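Local structure of endoglucanase A (Clostridium cellulolyticum, 1EDG) at residues Asn314-Arg319 / Pro365-Gly370; Asn260-Ala265 / Val320-Tyr325; Ile67-Gln72 / Gly353-Arg358; Lys73-Val78 / Cys360-Pro365. The protein hydrolyses internal beta-1,4-glucosidic bonds of cellulose as the TIM-barrel catalytic domain of a glycoside hydrolase family 5 endoglucanase. One frame throughout, in Å; residues are numbered along the deposited sequence.

Contact 1 of 4, residues Asn314-Arg319 / Pro365-Gly370; sequences NNLKTR and PEIIDG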
# COMPACT_ATOMS: atom_id res chain seq x y z
N ASN A 314 12.41 -13.12 -15.94
CA ASN A 314 12.52 -13.28 -17.40
C ASN A 314 11.32 -14.09 -17.88
O ASN A 314 11.46 -15.05 -18.64
CB ASN A 314 13.83 -13.96 -17.80
CG ASN A 314 15.05 -13.14 -17.44
OD1 ASN A 314 15.18 -11.98 -17.86
ND2 ASN A 314 15.94 -13.72 -16.64
N ASN A 315 10.13 -13.67 -17.46
CA ASN A 315 8.89 -14.37 -17.78
C ASN A 315 7.78 -13.36 -18.09
O ASN A 315 6.73 -13.36 -17.44
CB ASN A 315 8.47 -15.28 -16.61
CG ASN A 315 8.34 -14.53 -15.26
OD1 ASN A 315 7.84 -15.10 -14.29
ND2 ASN A 315 8.80 -13.29 -15.20
N LEU A 316 8.03 -12.53 -19.09
CA LEU A 316 7.10 -11.49 -19.51
C LEU A 316 5.66 -11.98 -19.70
O LEU A 316 4.76 -11.48 -19.03
CB LEU A 316 7.57 -10.85 -20.82
CG LEU A 316 7.57 -9.32 -20.97
CD1 LEU A 316 7.47 -8.97 -22.44
CD2 LEU A 316 6.44 -8.67 -20.21
N LYS A 317 5.46 -12.93 -20.60
CA LYS A 317 4.11 -13.43 -20.87
C LYS A 317 3.37 -13.88 -19.62
O LYS A 317 2.22 -13.47 -19.41
CB LYS A 317 4.16 -14.57 -21.90
CG LYS A 317 2.78 -15.09 -22.32
CD LYS A 317 2.90 -16.10 -23.45
CE LYS A 317 1.55 -16.68 -23.86
NZ LYS A 317 1.03 -17.68 -22.89
N THR A 318 4.02 -14.69 -18.80
CA THR A 318 3.40 -15.19 -17.57
C THR A 318 3.04 -14.04 -16.63
O THR A 318 1.97 -14.05 -16.02
CB THR A 318 4.32 -16.20 -16.86
OG1 THR A 318 4.67 -17.25 -17.78
CG2 THR A 318 3.63 -16.80 -15.65
N ARG A 319 3.90 -13.03 -16.55
CA ARG A 319 3.62 -11.88 -15.69
C ARG A 319 2.49 -11.01 -16.24
O ARG A 319 1.70 -10.46 -15.47
CB ARG A 319 4.88 -11.05 -15.42
CG ARG A 319 5.91 -11.77 -14.53
CD ARG A 319 6.89 -10.79 -13.85
NE ARG A 319 7.70 -10.02 -14.80
CZ ARG A 319 8.17 -8.80 -14.57
NH1 ARG A 319 7.92 -8.19 -13.42
NH2 ARG A 319 8.88 -8.18 -15.50
N PRO A 365 5.93 -2.49 -20.49
CA PRO A 365 4.64 -1.88 -20.79
C PRO A 365 3.43 -2.80 -20.95
O PRO A 365 2.33 -2.42 -20.57
CB PRO A 365 4.92 -1.05 -22.04
CG PRO A 365 5.98 -1.83 -22.73
CD PRO A 365 6.89 -2.25 -21.60
N GLU A 366 3.64 -4.01 -21.48
CA GLU A 366 2.53 -4.95 -21.67
C GLU A 366 1.86 -5.30 -20.34
O GLU A 366 0.64 -5.45 -20.27
CB GLU A 366 3.00 -6.23 -22.36
CG GLU A 366 3.52 -6.04 -23.78
CD GLU A 366 5.02 -5.83 -23.86
OE1 GLU A 366 5.64 -5.45 -22.84
OE2 GLU A 366 5.58 -6.06 -24.95
N ILE A 367 2.67 -5.43 -19.28
CA ILE A 367 2.13 -5.76 -17.96
C ILE A 367 1.23 -4.63 -17.49
O ILE A 367 0.08 -4.86 -17.11
CB ILE A 367 3.25 -5.96 -16.91
CG1 ILE A 367 4.08 -7.21 -17.25
CG2 ILE A 367 2.65 -6.08 -15.50
CD1 ILE A 367 5.32 -7.38 -16.36
N ILE A 368 1.72 -3.40 -17.57
CA ILE A 368 0.94 -2.26 -17.11
C ILE A 368 -0.29 -1.95 -17.99
O ILE A 368 -1.33 -1.52 -17.48
CB ILE A 368 1.83 -1.00 -16.78
CG1 ILE A 368 1.56 0.14 -17.74
CG2 ILE A 368 3.30 -1.37 -16.69
CD1 ILE A 368 0.58 1.12 -17.18
N ASP A 369 -0.20 -2.22 -19.29
CA ASP A 369 -1.34 -1.99 -20.17
C ASP A 369 -2.44 -3.01 -19.87
O ASP A 369 -3.63 -2.69 -19.97
CB ASP A 369 -0.92 -2.05 -21.65
CG ASP A 369 -0.09 -0.85 -22.06
OD1 ASP A 369 -0.16 0.19 -21.37
OD2 ASP A 369 0.63 -0.93 -23.08
N GLY A 370 -2.03 -4.21 -19.48
CA GLY A 370 -2.98 -5.25 -19.11
C GLY A 370 -3.71 -4.85 -17.83
O GLY A 370 -4.92 -5.05 -17.70

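Contact 2 of 4, residues Asn260-Ala265 / Val320-Tyr325; sequences NFAGLA and VEYMSY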
# COMPACT_ATOMS: atom_id res chain seq x y z
N ASN A 260 5.62 -17.86 -3.82
CA ASN A 260 6.69 -18.57 -4.52
C ASN A 260 6.86 -18.10 -5.96
O ASN A 260 7.93 -18.25 -6.55
CB ASN A 260 6.50 -20.08 -4.47
CG ASN A 260 5.34 -20.56 -5.33
OD1 ASN A 260 4.36 -19.84 -5.53
ND2 ASN A 260 5.46 -21.78 -5.85
N PHE A 261 5.79 -17.56 -6.53
CA PHE A 261 5.82 -17.04 -7.89
C PHE A 261 6.03 -15.53 -7.89
O PHE A 261 6.91 -15.00 -8.57
CB PHE A 261 4.51 -17.37 -8.62
CG PHE A 261 4.35 -16.63 -9.92
CD1 PHE A 261 5.06 -17.01 -11.05
CD2 PHE A 261 3.54 -15.49 -9.99
CE1 PHE A 261 4.98 -16.28 -12.23
CE2 PHE A 261 3.45 -14.75 -11.17
CZ PHE A 261 4.18 -15.15 -12.29
N ALA A 262 5.20 -14.83 -7.11
CA ALA A 262 5.24 -13.38 -7.04
C ALA A 262 6.47 -12.73 -6.40
O ALA A 262 6.90 -11.66 -6.85
CB ALA A 262 3.97 -12.86 -6.38
N GLY A 263 7.04 -13.34 -5.35
CA GLY A 263 8.17 -12.70 -4.71
C GLY A 263 9.43 -13.50 -4.39
O GLY A 263 10.51 -12.91 -4.26
N LEU A 264 9.31 -14.81 -4.23
CA LEU A 264 10.47 -15.64 -3.90
C LEU A 264 11.41 -15.81 -5.10
O LEU A 264 11.00 -16.32 -6.15
CB LEU A 264 9.99 -17.01 -3.40
CG LEU A 264 11.05 -17.94 -2.81
CD1 LEU A 264 11.71 -17.27 -1.62
CD2 LEU A 264 10.39 -19.25 -2.38
N ALA A 265 12.66 -15.40 -4.94
CA ALA A 265 13.64 -15.50 -6.02
C ALA A 265 13.87 -16.95 -6.43
O ALA A 265 13.72 -17.87 -5.62
CB ALA A 265 14.96 -14.86 -5.60
N VAL A 320 2.38 -10.90 -17.56
CA VAL A 320 1.30 -10.12 -18.17
C VAL A 320 -0.03 -10.81 -17.84
O VAL A 320 -1.00 -10.17 -17.41
CB VAL A 320 1.45 -10.01 -19.71
CG1 VAL A 320 0.21 -9.35 -20.31
CG2 VAL A 320 2.70 -9.19 -20.05
N GLU A 321 -0.06 -12.13 -18.01
CA GLU A 321 -1.26 -12.92 -17.73
C GLU A 321 -1.65 -12.87 -16.25
O GLU A 321 -2.82 -12.63 -15.91
CB GLU A 321 -1.06 -14.37 -18.20
CG GLU A 321 -0.99 -14.49 -19.72
CD GLU A 321 -0.51 -15.84 -20.20
OE1 GLU A 321 0.28 -16.49 -19.49
OE2 GLU A 321 -0.90 -16.25 -21.31
N TYR A 322 -0.66 -13.05 -15.37
CA TYR A 322 -0.89 -13.01 -13.92
C TYR A 322 -1.43 -11.65 -13.46
O TYR A 322 -2.45 -11.58 -12.78
CB TYR A 322 0.39 -13.38 -13.16
CG TYR A 322 0.35 -13.10 -11.66
CD1 TYR A 322 -0.28 -13.99 -10.78
CD2 TYR A 322 0.94 -11.96 -11.13
CE1 TYR A 322 -0.31 -13.74 -9.40
CE2 TYR A 322 0.91 -11.69 -9.77
CZ TYR A 322 0.29 -12.58 -8.91
OH TYR A 322 0.28 -12.30 -7.56
N MET A 323 -0.76 -10.56 -13.83
CA MET A 323 -1.22 -9.24 -13.40
C MET A 323 -2.59 -8.87 -13.96
O MET A 323 -3.41 -8.25 -13.26
CB MET A 323 -0.19 -8.14 -13.72
CG MET A 323 1.09 -8.21 -12.87
SD MET A 323 0.79 -8.34 -11.06
CE MET A 323 -0.06 -6.79 -10.72
N SER A 324 -2.86 -9.25 -15.21
CA SER A 324 -4.16 -8.97 -15.84
C SER A 324 -5.29 -9.67 -15.10
O SER A 324 -6.32 -9.06 -14.78
CB SER A 324 -4.16 -9.40 -17.32
OG SER A 324 -3.31 -8.58 -18.10
N TYR A 325 -5.08 -10.96 -14.81
CA TYR A 325 -6.05 -11.78 -14.10
C TYR A 325 -6.27 -11.25 -12.67
O TYR A 325 -7.40 -11.15 -12.19
CB TYR A 325 -5.55 -13.23 -14.06
CG TYR A 325 -6.49 -14.21 -13.39
CD1 TYR A 325 -7.52 -14.83 -14.11
CD2 TYR A 325 -6.30 -14.58 -12.06
CE1 TYR A 325 -8.34 -15.78 -13.51
CE2 TYR A 325 -7.12 -15.53 -11.45
CZ TYR A 325 -8.13 -16.12 -12.18
OH TYR A 325 -8.93 -17.07 -11.58

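Contact 3 of 4, residues Ile67-Gln72 / Gly353-Arg358; sequences IDAIKQ and GFFDRR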
# COMPACT_ATOMS: atom_id res chain seq x y z
N ILE A 67 5.91 11.80 -12.32
CA ILE A 67 4.51 11.69 -11.93
C ILE A 67 3.59 11.96 -13.13
O ILE A 67 2.56 11.29 -13.29
CB ILE A 67 4.17 12.65 -10.74
CG1 ILE A 67 5.09 12.36 -9.54
CG2 ILE A 67 2.71 12.49 -10.30
CD1 ILE A 67 5.11 10.91 -9.09
N ASP A 68 3.97 12.92 -13.98
CA ASP A 68 3.18 13.23 -15.17
C ASP A 68 3.05 11.98 -16.03
O ASP A 68 1.97 11.67 -16.55
CB ASP A 68 3.86 14.32 -16.01
CG ASP A 68 3.82 15.70 -15.36
OD1 ASP A 68 3.02 15.93 -14.43
OD2 ASP A 68 4.60 16.56 -15.82
N ALA A 69 4.15 11.25 -16.18
CA ALA A 69 4.18 10.03 -16.98
C ALA A 69 3.28 8.93 -16.41
O ALA A 69 2.58 8.23 -17.15
CB ALA A 69 5.60 9.53 -17.11
N ILE A 70 3.30 8.78 -15.09
CA ILE A 70 2.48 7.78 -14.40
C ILE A 70 1.00 8.05 -14.68
O ILE A 70 0.25 7.13 -15.03
CB ILE A 70 2.75 7.81 -12.87
CG1 ILE A 70 4.21 7.45 -12.58
CG2 ILE A 70 1.79 6.88 -12.13
CD1 ILE A 70 4.63 6.11 -13.12
N LYS A 71 0.59 9.30 -14.52
CA LYS A 71 -0.80 9.68 -14.76
C LYS A 71 -1.20 9.43 -16.21
O LYS A 71 -2.27 8.88 -16.49
CB LYS A 71 -1.02 11.15 -14.42
CG LYS A 71 -2.45 11.59 -14.67
CD LYS A 71 -2.67 13.04 -14.40
CE LYS A 71 -4.15 13.37 -14.55
NZ LYS A 71 -5.00 12.52 -13.64
N GLN A 72 -0.33 9.82 -17.13
CA GLN A 72 -0.57 9.65 -18.56
C GLN A 72 -0.88 8.19 -18.91
O GLN A 72 -1.67 7.92 -19.82
CB GLN A 72 0.64 10.13 -19.35
CG GLN A 72 0.48 10.10 -20.86
CD GLN A 72 1.81 10.17 -21.58
OE1 GLN A 72 2.33 9.15 -22.05
NE2 GLN A 72 2.39 11.36 -21.66
N GLY A 353 11.01 -3.54 -10.39
CA GLY A 353 11.13 -2.33 -11.17
C GLY A 353 10.24 -2.43 -12.40
O GLY A 353 10.27 -3.45 -13.09
N PHE A 354 9.42 -1.41 -12.63
CA PHE A 354 8.54 -1.37 -13.79
C PHE A 354 8.73 -0.04 -14.53
O PHE A 354 9.05 -0.02 -15.72
CB PHE A 354 7.06 -1.55 -13.39
CG PHE A 354 6.75 -2.88 -12.76
CD1 PHE A 354 6.50 -3.99 -13.55
CD2 PHE A 354 6.75 -3.03 -11.37
CE1 PHE A 354 6.24 -5.24 -12.98
CE2 PHE A 354 6.50 -4.27 -10.79
CZ PHE A 354 6.24 -5.38 -11.59
N PHE A 355 8.59 1.07 -13.81
CA PHE A 355 8.75 2.39 -14.40
C PHE A 355 10.22 2.82 -14.27
O PHE A 355 10.74 2.96 -13.16
CB PHE A 355 7.85 3.39 -13.68
CG PHE A 355 7.97 4.81 -14.19
CD1 PHE A 355 7.49 5.15 -15.45
CD2 PHE A 355 8.51 5.80 -13.39
CE1 PHE A 355 7.54 6.47 -15.90
CE2 PHE A 355 8.57 7.12 -13.83
CZ PHE A 355 8.09 7.46 -15.09
N ASP A 356 10.89 2.99 -15.41
CA ASP A 356 12.28 3.41 -15.41
C ASP A 356 12.27 4.92 -15.16
O ASP A 356 12.02 5.71 -16.07
CB ASP A 356 12.95 3.10 -16.75
CG ASP A 356 14.46 3.25 -16.69
OD1 ASP A 356 15.14 2.33 -16.19
OD2 ASP A 356 14.98 4.29 -17.15
N ARG A 357 12.51 5.30 -13.90
CA ARG A 357 12.50 6.71 -13.51
C ARG A 357 13.57 7.55 -14.21
O ARG A 357 13.42 8.76 -14.36
CB ARG A 357 12.61 6.84 -11.99
CG ARG A 357 11.24 6.73 -11.29
CD ARG A 357 11.18 5.65 -10.22
NE ARG A 357 11.52 6.17 -8.90
CZ ARG A 357 11.19 5.60 -7.74
NH1 ARG A 357 10.50 4.47 -7.67
NH2 ARG A 357 11.59 6.17 -6.62
N ARG A 358 14.61 6.88 -14.69
CA ARG A 358 15.70 7.54 -15.39
C ARG A 358 15.23 8.11 -16.74
O ARG A 358 15.43 9.29 -17.03
CB ARG A 358 16.82 6.53 -15.63
CG ARG A 358 18.15 7.11 -16.03
CD ARG A 358 19.07 6.01 -16.56
NE ARG A 358 18.99 4.79 -15.76
CZ ARG A 358 18.43 3.66 -16.18
NH1 ARG A 358 17.89 3.58 -17.39
NH2 ARG A 358 18.40 2.60 -15.38

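Contact 4 of 4, residues Lys73-Val78 / Cys360-Pro365; sequences KGFNTV and CQFKFP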
# COMPACT_ATOMS: atom_id res chain seq x y z
N LYS A 73 -0.27 7.25 -18.19
CA LYS A 73 -0.50 5.83 -18.45
C LYS A 73 -1.89 5.35 -18.05
O LYS A 73 -2.39 4.37 -18.60
CB LYS A 73 0.54 4.98 -17.72
CG LYS A 73 1.56 4.34 -18.64
CD LYS A 73 0.89 3.49 -19.71
CE LYS A 73 1.93 2.81 -20.57
NZ LYS A 73 1.38 2.43 -21.90
N GLY A 74 -2.50 6.01 -17.07
CA GLY A 74 -3.83 5.60 -16.64
C GLY A 74 -3.98 5.46 -15.13
O GLY A 74 -5.10 5.29 -14.64
N PHE A 75 -2.87 5.52 -14.40
CA PHE A 75 -2.92 5.43 -12.94
C PHE A 75 -3.57 6.70 -12.41
O PHE A 75 -3.31 7.79 -12.93
CB PHE A 75 -1.50 5.32 -12.36
CG PHE A 75 -0.81 4.01 -12.67
CD1 PHE A 75 -1.05 2.88 -11.90
CD2 PHE A 75 0.10 3.93 -13.73
CE1 PHE A 75 -0.40 1.67 -12.18
CE2 PHE A 75 0.76 2.74 -14.01
CZ PHE A 75 0.51 1.60 -13.24
N ASN A 76 -4.41 6.59 -11.39
CA ASN A 76 -5.04 7.79 -10.82
C ASN A 76 -4.74 7.95 -9.32
O ASN A 76 -5.24 8.87 -8.67
CB ASN A 76 -6.55 7.81 -11.08
CG ASN A 76 -7.15 9.21 -10.93
OD1 ASN A 76 -6.54 10.20 -11.33
ND2 ASN A 76 -8.33 9.29 -10.34
N THR A 77 -3.89 7.08 -8.80
CA THR A 77 -3.53 7.13 -7.38
C THR A 77 -2.06 6.81 -7.18
O THR A 77 -1.52 5.91 -7.82
CB THR A 77 -4.36 6.08 -6.58
OG1 THR A 77 -5.76 6.34 -6.77
CG2 THR A 77 -4.02 6.13 -5.09
N VAL A 78 -1.39 7.58 -6.33
CA VAL A 78 0.01 7.32 -6.02
C VAL A 78 0.12 7.10 -4.52
O VAL A 78 -0.39 7.91 -3.73
CB VAL A 78 0.94 8.51 -6.40
CG1 VAL A 78 2.38 8.18 -6.01
CG2 VAL A 78 0.85 8.81 -7.89
N CYS A 360 11.91 8.00 -17.75
CA CYS A 360 10.49 8.31 -17.63
C CYS A 360 9.58 7.47 -18.52
O CYS A 360 8.65 7.98 -19.14
CB CYS A 360 10.22 9.80 -17.86
SG CYS A 360 10.51 10.83 -16.39
N GLN A 361 9.84 6.17 -18.57
CA GLN A 361 9.01 5.27 -19.35
C GLN A 361 9.03 3.87 -18.75
O GLN A 361 9.98 3.49 -18.05
CB GLN A 361 9.43 5.24 -20.82
CG GLN A 361 10.80 4.67 -21.10
CD GLN A 361 11.14 4.74 -22.57
OE1 GLN A 361 11.09 3.73 -23.29
NE2 GLN A 361 11.47 5.93 -23.05
N PHE A 362 7.95 3.13 -18.97
CA PHE A 362 7.83 1.78 -18.45
C PHE A 362 8.64 0.76 -19.24
O PHE A 362 8.62 0.74 -20.47
CB PHE A 362 6.35 1.37 -18.39
CG PHE A 362 5.54 2.15 -17.40
CD1 PHE A 362 4.98 3.38 -17.75
CD2 PHE A 362 5.33 1.66 -16.11
CE1 PHE A 362 4.23 4.10 -16.82
CE2 PHE A 362 4.58 2.38 -15.19
CZ PHE A 362 4.02 3.60 -15.54
N LYS A 363 9.35 -0.10 -18.51
CA LYS A 363 10.18 -1.14 -19.10
C LYS A 363 9.44 -2.40 -19.54
O LYS A 363 9.89 -3.11 -20.45
CB LYS A 363 11.33 -1.49 -18.15
CG LYS A 363 12.48 -0.50 -18.20
CD LYS A 363 13.33 -0.73 -19.44
CE LYS A 363 14.30 0.42 -19.69
NZ LYS A 363 13.61 1.63 -20.23
N PHE A 364 8.32 -2.70 -18.89
CA PHE A 364 7.52 -3.88 -19.24
C PHE A 364 6.11 -3.33 -19.45
O PHE A 364 5.18 -3.70 -18.74
CB PHE A 364 7.52 -4.89 -18.09
CG PHE A 364 8.90 -5.29 -17.63
CD1 PHE A 364 9.64 -6.22 -18.35
CD2 PHE A 364 9.46 -4.73 -16.48
CE1 PHE A 364 10.92 -6.60 -17.94
CE2 PHE A 364 10.73 -5.10 -16.06
CZ PHE A 364 11.47 -6.03 -16.78
N PRO A 365 5.93 -2.49 -20.49
CA PRO A 365 4.64 -1.88 -20.79
C PRO A 365 3.43 -2.80 -20.95
O PRO A 365 2.33 -2.42 -20.57
CB PRO A 365 4.92 -1.05 -22.04
CG PRO A 365 5.98 -1.83 -22.73
CD PRO A 365 6.89 -2.25 -21.60

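Contact 1 of 4, residues Asn314-Arg319 / Pro365-Gly370
Arg319 and Ile367 make the closest approach between these two helix starts, a methyl group laid on a guanidinium. CD1 of Ile367 stands 3.6 Å above the guanidinium plane of Arg319, over its centre, and lies 3.7 Å from Arg319 CZ. The isoleucine reaches this far because its CG1 branch runs out extended (chi2 173°), while the arginine chain bends at chi3 (-61°) and brings its flat end over the methyl. This is apolar cover for a cation, not a bond; NH1 donates to the carbonyl O of Ala310. Phe364 adds a cation-pi contact to the same guanidinium.

Leu316 packs with both methyls: CD2 meets Ile367 CG1 at 4.1 Å, and CD1 lies 4.0 Å from the carboxylate atom Glu366 OE1, the leucine crossing the glutamate chain at about a right angle. OE2 of the same carboxylate accepts from the backbone N of Asp3.

No hydrogen bond joins the two segments. They pack the first turns of helix 316-332, which falls between barrel strands 303-308 and 336-339 in the chain, against the first turns of helix 365-374, with Val320 and Met323 carrying the Ile367 packing further along helix 316-332.

Contact 2 of 4, residues Asn260-Ala265 / Val320-Tyr325
Phe261 turns an edge of its ring onto a face of Tyr322 in a T-shaped (edge-to-face) stack. The planes stand at 65° and the centroids are 5.0 Å apart. The touching corner is CE2 of Phe261, which lies 3.5 Å from Tyr322 CG, above the ring and displaced toward its rim on the side of CB. Both first torsions place CG anti to the backbone N (chi1 near 168° in both), and the two side chains run antiparallel alongside one another.

The far end of the tyrosine reaches Ala262, whose CB is 3.9 Å from Tyr322 OH. That hydroxyl is buried but not left without a partner, since it is hydrogen-bonded to the carbonyl O of Cys257, just ahead of helix 259-262. In the TIM barrel this short helix sits in the connection after strand 249-254, and the stack docks it on helix 316-332. Trp274 joins the aromatic cluster, meeting Tyr322 edge-to-face and Phe261 with planes at a shallower inclination.

One turn of helix 316-332 carries a doubled acceptor: Val320 O takes the backbone N of Ser324 and also its OG, the latter at 2.9 Å. The two donors approach from opposite faces of the carbonyl plane, OG tilted 34° from it.

Contact 3 of 4, residues Ile67-Gln72 / Gly353-Arg358
The Phe355 ring has CD1 of Ile70 squarely over one face, 3.7 Å from its centroid and 10° off the normal, a CH-pi contact. CB of Ala69 comes in obliquely at the far end of the same ring, 3.8 Å from Phe355 CZ and nearly as close to CE1. Phe362 also meets this ring, its plane inclined at about 55°. Ile70 thus takes the middle of the phenyl and Ala69 the end distant from the main chain.

The ring is carried to the helix by a first torsion that sets CG anti to the backbone N (chi1 178°). CG1 of Ile70 stands anti to its carbonyl carbon, and its terminal methyl comes nearer than the CB direction suggests.

At the root of the side chain, the backbone N of Phe355 is bonded to OD2 of Asp341 and that of Phe354 to OD1, so one carboxylate holds both amides. Asp356 OD2 and Arg358 NH1 are 3.0 Å apart, a salt bridge of charge alone, the oxygen lying well out of the guanidinium plane. Between helix and strand there is no hydrogen bond: the contact rests on dispersion and CH-pi attraction, with no polar group spent across it.

Contact 4 of 4, residues Lys73-Val78 / Cys360-Pro365
Lys73 and Phe75 both touch the Phe362 ring, from the two sides of the turn that ends helix 64-73 and leads to barrel strand 77-80. Gly74 closes that helix with a Schellman motif, its positive phi (132°) accompanying two bonds back into the last turn. On the other side, Phe362 belongs to the small antiparallel hairpin of strands 355-356 and 361-362, where Cys360 and Gln361 both face Asp356 in a G1 beta bulge.

The aromatic contact is made by corners: CE2 of Phe75 lies 3.7 Å from Phe362 CZ, the two side chains crossing rather than stacking. Phe75 also meets Trp33. Ile368 of helix 365-374 touches both phenylalanines and Lys73 as well, joining a third element to the packing.

The lysine contributes through its aliphatic chain. Its chain runs antiparallel alongside Phe362, bent at chi2 (-56°), and then extends to its amino group, which forms a salt bridge with OD1 of Asp369. The methylenes lie beside the phenyl while the charge is met on the neighbouring helix. CB of Lys73 is 3.9 Å from Phe362 CE1, and Lys73 CE is 4.2 Å from Phe362 CD1; between them Lys73 CG comes to 3.2 Å from Phe362 CE1, shorter than ordinary carbon packing and so possibly strained or an imprecision of the model.

Contacts 1, 3 and 4 join the chain after the last barrel strand, 336-339, to earlier parts; contact 2 joins two barrel connections. Contacts 3 and 4, with centres about 5 Å apart, share the hairpin: its strands are probably hydrogen-bonded through Asp356 N and Gln361 O (2.8 Å). Contact 4 shares Pro365 with contact 1 and a salt bridge, Lys73 NZ to Asp369 OD1, 2.8 Å. Contacts 1 and 2 use successive turns of helix 316-332, centres about 10 Å apart. Contact 2 stays separate from contacts 3 and 4, nearest atoms about 6 Å away. Family 5 active sites lie at the C-terminal ends of the barrel strands; these contacts pack surrounding helices and loops.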